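Local structure of N5-carboxyaminoimidazole ribonucleotide synthetase (Bacillus anthracis, 3R5H) at residues 82-87 / 274-279; 29-34 / 52-57; 110-115 / 154-159. The protein probably uses ATP and bicarbonate to carboxylate 5-aminoimidazole ribonucleotide to its N5-carboxy form, a step of de novo purine biosynthesis. All blocks are in the same frame, centred on the assembly; numbering follows the deposited sequence.

The three contacts illustrate how one enzyme uses polar bonds differently according to depth and neighbourhood. Contacts 1 and 2 are buried, whereas contact 3 lies at the surface. Contact 1 joins the pre-ATP-grasp and ATP-grasp parts through a salt bridge beside the bound 5-aminoimidazole ribonucleotide, with Glu-274 reaching the magnesium ion and ADP. Contact 2 stays within the pre-ATP-grasp part and combines an ion pair with small apolar packing next to the second subunit. Contact 3 relies chiefly on backbone carbonyls, with an arginine reaching ADP. Contacts 1 and 3, centred about 11 Å apart, touch directly and share both ligands; contact 2 meets contact 1 where Met-29 packs on Pro-279.

Contact 1. Residues 82-87 / 274-279; sequences EFENID and ELAPRP. With MG (magnesium ion), chain E; AIR (5-aminoimidazole ribonucleotide), chain D; ADP (adenosine-5'-diphosphate), chain C.
Arg-278 and Glu-84 form a salt bridge across the contact, with NE of Arg-278 donating to OE2 of Glu-84 at 2.8 Å and a fairly straight 161° at the hydrogen. The arginine chain, extended from CG to NE (chi3 178°), delivers the guanidinium edge-on, whereas the carboxylate is met from well above its plane; the two flat groups are nearly perpendicular. Arg-278 NH1 also donates to Pro-279 O at 3.0 Å. Thus steadied, the guanidinium has Ala-276 CB over one face and AIR C4 over the opposite face, offset toward its rim, 3.2 Å from Arg-278 NH2. Glu-82 takes the ribose: OE1 accepts from O2', while O3' lies so close to OE2 that the geometry there is doubtful. Gly-26 N donates to OE1 and Gly-23 N to OE2. Glu-274 reaches the nucleotide site, its OE1 binding the magnesium ion at 2.2 Å, along with ADP O1A and a water. Packing is modest; OE1 of Glu-84 rests 3.3 Å from Pro-277 CD, at an inverse gamma turn centred on Pro-277. The contact lines the AIR pocket where the pre-ATP-grasp and ATP-grasp parts meet. It joins the loop between strand 78-81 and helix 88-97 to the end of edge strand 270-276, with helix 105-110 against Glu-84 and Pro-277, and helix 24-35 against Glu-82 and Arg-278.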
loop_
_atom_site.group_PDB
_atom_site.type_symbol
_atom_site.label_atom_id
_atom_site.label_comp_id
_atom_site.label_asym_id
_atom_site.label_seq_id
_atom_site.Cartn_x
_atom_site.Cartn_y
_atom_site.Cartn_z
ATOM N N GLU A 82 -9.801 -14.375 8.212
ATOM C CA GLU A 82 -8.801 -15.030 7.366
ATOM C C GLU A 82 -8.706 -16.537 7.694
ATOM O O GLU A 82 -8.329 -17.364 6.857
ATOM C CB GLU A 82 -7.431 -14.345 7.515
ATOM C CG GLU A 82 -6.917 -14.303 8.937
ATOM C CD GLU A 82 -5.443 -14.678 9.054
ATOM O OE1 GLU A 82 -4.613 -14.115 8.315
ATOM O OE2 GLU A 82 -5.117 -15.515 9.919
ATOM N N PHE A 83 -9.049 -16.896 8.923
ATOM C CA PHE A 83 -9.069 -18.296 9.317
ATOM C C PHE A 83 -10.384 -18.895 8.829
ATOM O O PHE A 83 -11.460 -18.368 9.114
ATOM C CB PHE A 83 -8.924 -18.418 10.835
ATOM C CG PHE A 83 -8.992 -19.829 11.341
ATOM C CD1 PHE A 83 -10.092 -20.260 12.075
ATOM C CD2 PHE A 83 -7.959 -20.728 11.083
ATOM C CE1 PHE A 83 -10.169 -21.581 12.560
ATOM C CE2 PHE A 83 -8.022 -22.065 11.560
ATOM C CZ PHE A 83 -9.122 -22.485 12.300
ATOM N N GLU A 84 -10.281 -19.978 8.066
ATOM C CA GLU A 84 -11.435 -20.637 7.458
ATOM C C GLU A 84 -12.161 -21.621 8.365
ATOM O O GLU A 84 -13.375 -21.760 8.279
ATOM C CB GLU A 84 -11.000 -21.382 6.205
ATOM C CG GLU A 84 -10.889 -20.504 5.002
ATOM C CD GLU A 84 -9.871 -21.021 4.031
ATOM O OE1 GLU A 84 -10.266 -21.362 2.905
ATOM O OE2 GLU A 84 -8.678 -21.098 4.404
ATOM N N ASN A 85 -11.426 -22.305 9.221
ATOM C CA ASN A 85 -11.984 -23.447 9.959
ATOM C C ASN A 85 -12.867 -23.091 11.181
ATOM O O ASN A 85 -12.866 -23.813 12.181
ATOM C CB ASN A 85 -10.845 -24.422 10.327
ATOM C CG ASN A 85 -11.343 -25.739 10.915
ATOM O OD1 ASN A 85 -12.455 -26.193 10.620
ATOM N ND2 ASN A 85 -10.504 -26.369 11.743
ATOM N N ILE A 86 -13.637 -21.999 11.082
ATOM C CA ILE A 86 -14.545 -21.558 12.161
ATOM C C ILE A 86 -15.763 -22.483 12.231
ATOM O O ILE A 86 -16.380 -22.798 11.213
ATOM C CB ILE A 86 -15.014 -20.080 11.982
ATOM C CG1 ILE A 86 -13.820 -19.141 11.806
ATOM C CG2 ILE A 86 -15.853 -19.613 13.181
ATOM C CD1 ILE A 86 -14.169 -17.851 11.077
ATOM N N ASP A 87 -16.120 -22.922 13.428
ATOM C CA ASP A 87 -17.148 -23.937 13.502
ATOM C C ASP A 87 -18.539 -23.335 13.314
ATOM O O ASP A 87 -18.701 -22.112 13.308
ATOM C CB ASP A 87 -16.987 -24.843 14.742
ATOM C CG ASP A 87 -17.219 -24.126 16.038
ATOM O OD1 ASP A 87 -16.687 -24.604 17.068
ATOM O OD2 ASP A 87 -17.927 -23.097 16.056
ATOM N N GLU A 274 -9.710 -25.939 -6.815
ATOM C CA GLU A 274 -10.175 -25.589 -5.476
ATOM C C GLU A 274 -10.478 -24.108 -5.302
ATOM O O GLU A 274 -10.061 -23.260 -6.105
ATOM C CB GLU A 274 -9.226 -26.122 -4.366
ATOM C CG GLU A 274 -7.824 -25.592 -4.436
ATOM C CD GLU A 274 -6.936 -26.032 -3.279
ATOM O OE1 GLU A 274 -5.690 -25.815 -3.407
ATOM O OE2 GLU A 274 -7.465 -26.571 -2.260
ATOM N N LEU A 275 -11.263 -23.823 -4.269
ATOM C CA LEU A 275 -11.711 -22.491 -3.951
ATOM C C LEU A 275 -11.253 -22.110 -2.558
ATOM O O LEU A 275 -11.168 -22.970 -1.661
ATOM C CB LEU A 275 -13.237 -22.415 -4.025
ATOM C CG LEU A 275 -13.935 -22.958 -5.265
ATOM C CD1 LEU A 275 -15.467 -22.854 -5.130
ATOM C CD2 LEU A 275 -13.434 -22.221 -6.523
ATOM N N ALA A 276 -10.952 -20.826 -2.385
ATOM C CA ALA A 276 -10.665 -20.256 -1.074
ATOM C C ALA A 276 -11.451 -18.961 -0.946
ATOM O O ALA A 276 -11.256 -18.037 -1.742
ATOM C CB ALA A 276 -9.151 -20.006 -0.905
ATOM N N PRO A 277 -12.366 -18.896 0.039
ATOM C CA PRO A 277 -13.242 -17.721 0.229
ATOM C C PRO A 277 -12.567 -16.606 1.050
ATOM O O PRO A 277 -13.062 -16.195 2.100
ATOM C CB PRO A 277 -14.456 -18.307 0.962
ATOM C CG PRO A 277 -13.907 -19.486 1.737
ATOM C CD PRO A 277 -12.640 -19.967 1.022
ATOM N N ARG A 278 -11.442 -16.111 0.538
ATOM C CA ARG A 278 -10.588 -15.185 1.254
ATOM C C ARG A 278 -9.501 -14.722 0.315
ATOM O O ARG A 278 -9.252 -15.379 -0.693
ATOM C CB ARG A 278 -9.929 -15.894 2.470
ATOM C CG ARG A 278 -9.265 -17.221 2.144
ATOM C CD ARG A 278 -8.252 -17.653 3.193
ATOM N NE ARG A 278 -7.686 -18.963 2.853
ATOM C CZ ARG A 278 -6.610 -19.161 2.089
ATOM N NH1 ARG A 278 -5.934 -18.139 1.553
ATOM N NH2 ARG A 278 -6.198 -20.397 1.858
ATOM N N PRO A 279 -8.828 -13.604 0.654
ATOM C CA PRO A 279 -7.582 -13.261 -0.021
ATOM C C PRO A 279 -6.634 -14.456 0.014
ATOM O O PRO A 279 -6.637 -15.238 0.988
ATOM C CB PRO A 279 -7.018 -12.126 0.830
ATOM C CG PRO A 279 -8.200 -11.491 1.459
ATOM C CD PRO A 279 -9.221 -12.587 1.650
HETATM MG MG MG E . -3.703 -26.425 -3.983
HETATM N N1 AIR D . -3.592 -18.682 5.801
HETATM C C2 AIR D . -4.873 -18.914 6.157
HETATM N N3 AIR D . -5.388 -19.930 5.414
HETATM C C4 AIR D . -4.438 -20.373 4.555
HETATM C C5 AIR D . -3.359 -19.564 4.841
HETATM N N6 AIR D . -2.164 -19.660 4.200
HETATM C "C1'" AIR D . -2.643 -17.671 6.351
HETATM C "C2'" AIR D . -3.323 -16.868 7.436
HETATM C "C3'" AIR D . -2.914 -17.616 8.700
HETATM C "C4'" AIR D . -1.470 -17.946 8.387
HETATM O "O4'" AIR D . -1.511 -18.286 6.994
HETATM O "O2'" AIR D . -2.772 -15.549 7.371
HETATM O "O3'" AIR D . -3.070 -16.876 9.917
HETATM C "C5'" AIR D . -0.911 -19.070 9.242
HETATM O "O5'" AIR D . 0.505 -18.898 9.276
HETATM P P AIR D . 1.421 -19.501 10.460
HETATM O O6 AIR D . 1.081 -20.974 10.448
HETATM O O7 AIR D . 0.966 -18.781 11.711
HETATM O O8 AIR D . 2.822 -19.155 10.021
HETATM P PB ADP C . -3.619 -28.716 -1.717
HETATM O O1B ADP C . -3.346 -29.493 -0.462
HETATM O O2B ADP C . -4.744 -27.750 -1.514
HETATM O O3B ADP C . -2.397 -28.118 -2.364
HETATM P PA ADP C . -4.344 -29.737 -4.331
HETATM O O1A ADP C . -4.018 -28.332 -4.767
HETATM O O2A ADP C . -5.700 -30.321 -4.635
HETATM O O3A ADP C . -4.127 -29.866 -2.733
HETATM O "O5'" ADP C . -3.262 -30.733 -4.977
HETATM C "C5'" ADP C . -1.869 -30.458 -4.840
HETATM C "C4'" ADP C . -1.185 -30.567 -6.193
HETATM O "O4'" ADP C . -1.348 -31.893 -6.717
HETATM C "C3'" ADP C . -1.790 -29.628 -7.225
HETATM O "O3'" ADP C . -1.101 -28.378 -7.263
HETATM C "C2'" ADP C . -1.614 -30.382 -8.522
HETATM O "O2'" ADP C . -0.298 -30.121 -9.031
HETATM C "C1'" ADP C . -1.648 -31.838 -8.118
HETATM N N9 ADP C . -3.002 -32.388 -8.368
HETATM C C8 ADP C . -4.015 -32.462 -7.478
HETATM N N7 ADP C . -5.119 -33.023 -8.028
HETATM C C5 ADP C . -4.815 -33.335 -9.292
HETATM C C6 ADP C . -5.513 -33.957 -10.436
HETATM N N6 ADP C . -6.800 -34.385 -10.345
HETATM N N1 ADP C . -4.807 -34.077 -11.596
HETATM C C2 ADP C . -3.536 -33.663 -11.738
HETATM N N3 ADP C . -2.853 -33.097 -10.735
HETATM C C4 ADP C . -3.424 -32.908 -9.518
HETATM O O HOH W 1 -2.189 -24.803 -3.768
#

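Contact 2. Residues 29-34 / 52-57; sequences MALAAK and AQVADI
The carboxylate of Asp-56 is the flat group here, and Lys-34 NZ approaches it from the side that both oxygens share. OD1 is met on its syn lone pair at 2.8 Å from NZ; OD2, also met on its syn side but 15° out of the carboxylate plane, is 2.6 Å from NZ. The ammonium is therefore gripped by two bonds of one salt bridge. OD2 has a second donor in Ile-40 N, which ties the acid to the start of strand 39-44.

The setting is the Rossmann-like pre-ATP-grasp part of the chain, in which helix 24-35 makes the beta-alpha-beta crossover from strand 16-20 to strand 39-44. One flank of the helix meets the loop that leads into edge strand 57-60. The Lys-34 chain, bent at chi2 (-83°), runs straight out from the helix across to this loop, bringing CE to 3.5 Å from Val-54 O. The lysine and aspartate reach toward one another from opposite directions, bridging helix and loop beyond the apolar patch.

A second subunit adjoins the contact: Gln-53 O there accepts from Lys-34 NZ, giving the buried charge a further partner, and Leu-31 packs on Glu-35 of that subunit.

Val-54 fills the middle, dividing its two methyls between neighbouring helix residues. The Val-54 and Leu-31 side chains cross at about a right angle, with CG1 of Val-54 3.6 Å from CD2 of Leu-31, while CG2 of Val-54 presses tightly on Ala-30 CB at 3.5 Å.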
loop_
_atom_site.group_PDB
_atom_site.type_symbol
_atom_site.label_atom_id
_atom_site.label_comp_id
_atom_site.label_asym_id
_atom_site.label_seq_id
_atom_site.Cartn_x
_atom_site.Cartn_y
_atom_site.Cartn_z
ATOM N N MET A 29 -4.864 -7.119 5.030
ATOM C CA MET A 29 -6.218 -6.549 5.110
ATOM C C MET A 29 -6.201 -5.292 5.972
ATOM O O MET A 29 -6.715 -4.243 5.575
ATOM C CB MET A 29 -7.208 -7.522 5.783
ATOM C CG MET A 29 -7.764 -8.674 4.921
ATOM S SD MET A 29 -8.846 -9.698 5.978
ATOM C CE MET A 29 -9.025 -11.176 4.979
ATOM N N ALA A 30 -5.637 -5.429 7.170
ATOM C CA ALA A 30 -5.557 -4.343 8.141
ATOM C C ALA A 30 -4.809 -3.119 7.597
ATOM O O ALA A 30 -5.275 -1.979 7.755
ATOM C CB ALA A 30 -4.905 -4.843 9.452
ATOM N N LEU A 31 -3.672 -3.349 6.939
ATOM C CA LEU A 31 -2.871 -2.247 6.418
ATOM C C LEU A 31 -3.637 -1.512 5.317
ATOM O O LEU A 31 -3.566 -0.278 5.223
ATOM C CB LEU A 31 -1.496 -2.729 5.908
ATOM C CG LEU A 31 -0.519 -3.207 6.996
ATOM C CD1 LEU A 31 0.590 -4.070 6.409
ATOM C CD2 LEU A 31 0.069 -2.034 7.810
ATOM N N ALA A 32 -4.392 -2.265 4.527
ATOM C CA ALA A 32 -5.288 -1.686 3.513
ATOM C C ALA A 32 -6.381 -0.846 4.160
ATOM O O ALA A 32 -6.657 0.269 3.717
ATOM C CB ALA A 32 -5.915 -2.778 2.618
ATOM N N ALA A 33 -7.014 -1.389 5.202
ATOM C CA ALA A 33 -8.102 -0.689 5.868
ATOM C C ALA A 33 -7.631 0.596 6.536
ATOM O O ALA A 33 -8.336 1.601 6.536
ATOM C CB ALA A 33 -8.794 -1.619 6.886
ATOM N N LYS A 34 -6.431 0.556 7.107
ATOM C CA LYS A 34 -5.818 1.722 7.775
ATOM C C LYS A 34 -5.592 2.940 6.868
ATOM O O LYS A 34 -5.764 4.073 7.321
ATOM C CB LYS A 34 -4.501 1.319 8.445
ATOM C CG LYS A 34 -4.673 0.538 9.748
ATOM C CD LYS A 34 -4.897 1.481 10.897
ATOM C CE LYS A 34 -4.846 0.775 12.232
ATOM N NZ LYS A 34 -5.369 1.697 13.302
ATOM N N ALA A 52 -1.867 -8.429 14.667
ATOM C CA ALA A 52 -1.911 -7.707 15.942
ATOM C C ALA A 52 -0.919 -6.558 15.968
ATOM O O ALA A 52 -1.164 -5.555 16.616
ATOM C CB ALA A 52 -1.678 -8.654 17.128
ATOM N N GLN A 53 0.189 -6.704 15.243
ATOM C CA GLN A 53 1.211 -5.657 15.147
ATOM C C GLN A 53 0.726 -4.392 14.431
ATOM O O GLN A 53 1.407 -3.357 14.461
ATOM C CB GLN A 53 2.460 -6.194 14.432
ATOM C CG GLN A 53 3.209 -7.289 15.175
ATOM C CD GLN A 53 4.169 -8.069 14.289
ATOM O OE1 GLN A 53 4.665 -7.568 13.274
ATOM N NE2 GLN A 53 4.430 -9.307 14.668
ATOM N N VAL A 54 -0.408 -4.494 13.739
ATOM C CA VAL A 54 -0.987 -3.350 13.024
ATOM C C VAL A 54 -2.411 -3.033 13.535
ATOM O O VAL A 54 -3.056 -2.110 13.061
ATOM C CB VAL A 54 -0.997 -3.570 11.454
ATOM C CG1 VAL A 54 0.428 -3.777 10.903
ATOM C CG2 VAL A 54 -1.812 -4.775 11.082
ATOM N N ALA A 55 -2.900 -3.798 14.501
ATOM C CA ALA A 55 -4.260 -3.603 14.990
ATOM C C ALA A 55 -4.311 -2.619 16.143
ATOM O O ALA A 55 -3.327 -2.426 16.848
ATOM C CB ALA A 55 -4.861 -4.916 15.407
ATOM N N ASP A 56 -5.465 -1.991 16.317
ATOM C CA ASP A 56 -5.717 -1.145 17.476
ATOM C C ASP A 56 -6.035 -1.980 18.719
ATOM O O ASP A 56 -5.626 -1.632 19.832
ATOM C CB ASP A 56 -6.845 -0.172 17.169
ATOM C CG ASP A 56 -6.576 0.619 15.902
ATOM O OD1 ASP A 56 -6.002 1.714 16.008
ATOM O OD2 ASP A 56 -6.890 0.126 14.797
ATOM N N ILE A 57 -6.740 -3.093 18.503
ATOM C CA ILE A 57 -7.189 -3.976 19.571
ATOM C C ILE A 57 -6.863 -5.436 19.252
ATOM O O ILE A 57 -7.170 -5.937 18.164
ATOM C CB ILE A 57 -8.698 -3.797 19.828
ATOM C CG1 ILE A 57 -8.963 -2.356 20.289
ATOM C CG2 ILE A 57 -9.159 -4.783 20.886
ATOM C CD1 ILE A 57 -10.191 -1.699 19.699
#

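Contact 3. Residues 110-115 / 154-159; sequences TQNRFT and TTTGGY. With ADP (adenosine-5'-diphosphate), chain C; AIR (5-aminoimidazole ribonucleotide), chain D.
Arg-113 and Thr-155 meet in a surface contact built mainly on backbone carbonyls, where the first turn of helix 113-122 abuts the loop leaving strand 150-154. The N-H of Arg-113 donates to Thr-155 O at 2.8 Å, in the carbonyl plane and on a lone pair of the oxygen. Asn-112 CA adds a C-H···O contact to the same oxygen, so one carbonyl is shared by two consecutive residues. The preceding carbonyl, Thr-154 O, sits at the guanidinium edge of Arg-113 and receives only a weak bond from NE.

The arginine chain, extended from CG to NE, carries its tip past this carbonyl to the nucleotide. NH1 of Arg-113 donates to ADP O3A at 3.0 Å, and NH2 bonds weakly to O2A. Beyond Thr-156 come Gly-157 and Gly-158. This glycine-containing loop between two antiparallel strands is consistent with the mobile phosphate-covering loop of ATP-grasp enzymes. It carries Tyr-159, poorly ordered, toward the imidazole of 5-aminoimidazole ribonucleotide.

Asn-112 is the N-cap of the helix. A trans first torsion (chi1 -177°) turns its amide to the helix start, where Asn-112 OD1 accepts from Thr-115 N at 3.2 Å and, weakly, from Phe-114 N. The same side chain runs alongside Thr-155, pointing the same way, with Asn-112 OD1 3.6 Å from Thr-155 CB. Their polar ends converge on one outside acceptor: Asn-112 ND2 and Thr-155 OG1 both hydrogen-bond to Glu-184 OE2. At the margin, Thr-156 CG2 packs 3.8 Å from Asn-112 ND2, and a water links the segments, donating to Gln-111 O and accepting from Gly-157 N.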
loop_
_atom_site.group_PDB
_atom_site.type_symbol
_atom_site.label_atom_id
_atom_site.label_comp_id
_atom_site.label_asym_id
_atom_site.label_seq_id
_atom_site.Cartn_x
_atom_site.Cartn_y
_atom_site.Cartn_z
ATOM N N THR A 110 -16.878 -24.810 1.097
ATOM C CA THR A 110 -15.481 -24.944 0.684
ATOM C C THR A 110 -14.579 -25.725 1.667
ATOM O O THR A 110 -13.410 -25.985 1.374
ATOM C CB THR A 110 -14.853 -23.571 0.302
ATOM O OG1 THR A 110 -14.770 -22.736 1.458
ATOM C CG2 THR A 110 -15.690 -22.863 -0.748
ATOM N N GLN A 111 -15.118 -26.133 2.808
ATOM C CA GLN A 111 -14.311 -26.847 3.798
ATOM C C GLN A 111 -14.152 -28.334 3.483
ATOM O O GLN A 111 -13.269 -28.983 4.014
ATOM C CB GLN A 111 -14.859 -26.627 5.216
ATOM C CG GLN A 111 -14.804 -25.160 5.663
ATOM C CD GLN A 111 -13.508 -24.460 5.241
ATOM O OE1 GLN A 111 -12.422 -24.708 5.800
ATOM N NE2 GLN A 111 -13.618 -23.588 4.236
ATOM N N ASN A 112 -14.989 -28.858 2.606
ATOM C CA ASN A 112 -14.947 -30.273 2.255
ATOM C C ASN A 112 -14.815 -30.396 0.747
ATOM O O ASN A 112 -15.609 -29.821 0.009
ATOM C CB ASN A 112 -16.212 -30.984 2.780
ATOM C CG ASN A 112 -16.208 -32.489 2.526
ATOM O OD1 ASN A 112 -16.183 -32.938 1.374
ATOM N ND2 ASN A 112 -16.284 -33.282 3.613
ATOM N N ARG A 113 -13.797 -31.134 0.307
ATOM C CA ARG A 113 -13.443 -31.227 -1.104
ATOM C C ARG A 113 -14.588 -31.780 -1.945
ATOM O O ARG A 113 -14.850 -31.295 -3.046
ATOM C CB ARG A 113 -12.194 -32.095 -1.293
ATOM C CG ARG A 113 -10.886 -31.461 -0.811
ATOM C CD ARG A 113 -9.708 -32.255 -1.382
ATOM N NE ARG A 113 -8.397 -31.856 -0.858
ATOM C CZ ARG A 113 -7.569 -31.015 -1.478
ATOM N NH1 ARG A 113 -6.393 -30.723 -0.933
ATOM N NH2 ARG A 113 -7.906 -30.463 -2.639
ATOM N N PHE A 114 -15.259 -32.796 -1.414
ATOM C CA PHE A 114 -16.392 -33.408 -2.091
ATOM C C PHE A 114 -17.539 -32.416 -2.220
ATOM O O PHE A 114 -18.091 -32.243 -3.304
ATOM C CB PHE A 114 -16.854 -34.681 -1.355
ATOM C CG PHE A 114 -17.944 -35.437 -2.069
ATOM C CD1 PHE A 114 -17.653 -36.219 -3.189
ATOM C CD2 PHE A 114 -19.268 -35.353 -1.628
ATOM C CE1 PHE A 114 -18.662 -36.913 -3.864
ATOM C CE2 PHE A 114 -20.292 -36.055 -2.285
ATOM C CZ PHE A 114 -19.985 -36.834 -3.410
ATOM N N THR A 115 -17.893 -31.768 -1.111
ATOM C CA THR A 115 -18.957 -30.775 -1.110
ATOM C C THR A 115 -18.657 -29.639 -2.100
ATOM O O THR A 115 -19.560 -29.182 -2.814
ATOM C CB THR A 115 -19.194 -30.228 0.307
ATOM O OG1 THR A 115 -19.538 -31.312 1.187
ATOM C CG2 THR A 115 -20.316 -29.224 0.338
ATOM N N THR A 154 -7.583 -36.306 1.033
ATOM C CA THR A 154 -8.542 -36.171 2.125
ATOM C C THR A 154 -9.519 -35.047 1.803
ATOM O O THR A 154 -9.149 -34.076 1.128
ATOM C CB THR A 154 -7.858 -35.855 3.466
ATOM O OG1 THR A 154 -7.261 -34.560 3.402
ATOM C CG2 THR A 154 -6.786 -36.887 3.799
ATOM N N THR A 155 -10.751 -35.172 2.293
ATOM C CA THR A 155 -11.796 -34.184 2.028
ATOM C C THR A 155 -11.646 -32.913 2.872
ATOM O O THR A 155 -12.032 -31.831 2.431
ATOM C CB THR A 155 -13.213 -34.770 2.244
ATOM O OG1 THR A 155 -13.270 -35.404 3.525
ATOM C CG2 THR A 155 -13.574 -35.787 1.150
ATOM N N THR A 156 -11.088 -33.050 4.079
ATOM C CA THR A 156 -10.943 -31.914 5.010
ATOM C C THR A 156 -9.522 -31.782 5.545
ATOM O O THR A 156 -8.692 -32.672 5.351
ATOM C CB THR A 156 -11.898 -32.001 6.256
ATOM O OG1 THR A 156 -11.449 -33.027 7.153
ATOM C CG2 THR A 156 -13.353 -32.262 5.859
ATOM N N GLY A 157 -9.264 -30.660 6.222
ATOM C CA GLY A 157 -8.021 -30.432 6.957
ATOM C C GLY A 157 -6.779 -30.461 6.089
ATOM O O GLY A 157 -6.868 -30.390 4.857
ATOM N N GLY A 158 -5.620 -30.579 6.736
ATOM C CA GLY A 158 -4.343 -30.592 6.029
ATOM C C GLY A 158 -4.016 -29.191 5.549
ATOM O O GLY A 158 -4.467 -28.762 4.479
ATOM N N TYR A 159 -3.228 -28.479 6.353
ATOM C CA TYR A 159 -2.857 -27.095 6.065
ATOM C C TYR A 159 -1.723 -26.998 5.033
ATOM O O TYR A 159 -1.292 -25.894 4.683
ATOM C CB TYR A 159 -2.484 -26.373 7.368
ATOM C CG TYR A 159 -3.165 -25.025 7.552
ATOM C CD1 TYR A 159 -2.422 -23.880 7.861
ATOM C CD2 TYR A 159 -4.556 -24.895 7.415
ATOM C CE1 TYR A 159 -3.045 -22.637 8.035
ATOM C CE2 TYR A 159 -5.189 -23.659 7.578
ATOM C CZ TYR A 159 -4.430 -22.533 7.893
ATOM O OH TYR A 159 -5.049 -21.307 8.063
HETATM P PB ADP C . -3.619 -28.716 -1.717
HETATM O O1B ADP C . -3.346 -29.493 -0.462
HETATM O O2B ADP C . -4.744 -27.750 -1.514
HETATM O O3B ADP C . -2.397 -28.118 -2.364
HETATM P PA ADP C . -4.344 -29.737 -4.331
HETATM O O1A ADP C . -4.018 -28.332 -4.767
HETATM O O2A ADP C . -5.700 -30.321 -4.635
HETATM O O3A ADP C . -4.127 -29.866 -2.733
HETATM O "O5'" ADP C . -3.262 -30.733 -4.977
HETATM C "C5'" ADP C . -1.869 -30.458 -4.840
HETATM C "C4'" ADP C . -1.185 -30.567 -6.193
HETATM O "O4'" ADP C . -1.348 -31.893 -6.717
HETATM C "C3'" ADP C . -1.790 -29.628 -7.225
HETATM O "O3'" ADP C . -1.101 -28.378 -7.263
HETATM C "C2'" ADP C . -1.614 -30.382 -8.522
HETATM O "O2'" ADP C . -0.298 -30.121 -9.031
HETATM C "C1'" ADP C . -1.648 -31.838 -8.118
HETATM N N9 ADP C . -3.002 -32.388 -8.368
HETATM C C8 ADP C . -4.015 -32.462 -7.478
HETATM N N7 ADP C . -5.119 -33.023 -8.028
HETATM C C5 ADP C . -4.815 -33.335 -9.292
HETATM C C6 ADP C . -5.513 -33.957 -10.436
HETATM N N6 ADP C . -6.800 -34.385 -10.345
HETATM N N1 ADP C . -4.807 -34.077 -11.596
HETATM C C2 ADP C . -3.536 -33.663 -11.738
HETATM N N3 ADP C . -2.853 -33.097 -10.735
HETATM C C4 ADP C . -3.424 -32.908 -9.518
HETATM N N1 AIR D . -3.592 -18.682 5.801
HETATM C C2 AIR D . -4.873 -18.914 6.157
HETATM N N3 AIR D . -5.388 -19.930 5.414
HETATM C C4 AIR D . -4.438 -20.373 4.555
HETATM C C5 AIR D . -3.359 -19.564 4.841
HETATM N N6 AIR D . -2.164 -19.660 4.200
HETATM C "C1'" AIR D . -2.643 -17.671 6.351
HETATM C "C2'" AIR D . -3.323 -16.868 7.436
HETATM C "C3'" AIR D . -2.914 -17.616 8.700
HETATM C "C4'" AIR D . -1.470 -17.946 8.387
HETATM O "O4'" AIR D . -1.511 -18.286 6.994
HETATM O "O2'" AIR D . -2.772 -15.549 7.371
HETATM O "O3'" AIR D . -3.070 -16.876 9.917
HETATM C "C5'" AIR D . -0.911 -19.070 9.242
HETATM O "O5'" AIR D . 0.505 -18.898 9.276
HETATM P P AIR D . 1.421 -19.501 10.460
HETATM O O6 AIR D . 1.081 -20.974 10.448
HETATM O O7 AIR D . 0.966 -18.781 11.711
HETATM O O8 AIR D . 2.822 -19.155 10.021
HETATM O O HOH W 2 -11.037 -28.273 5.777
#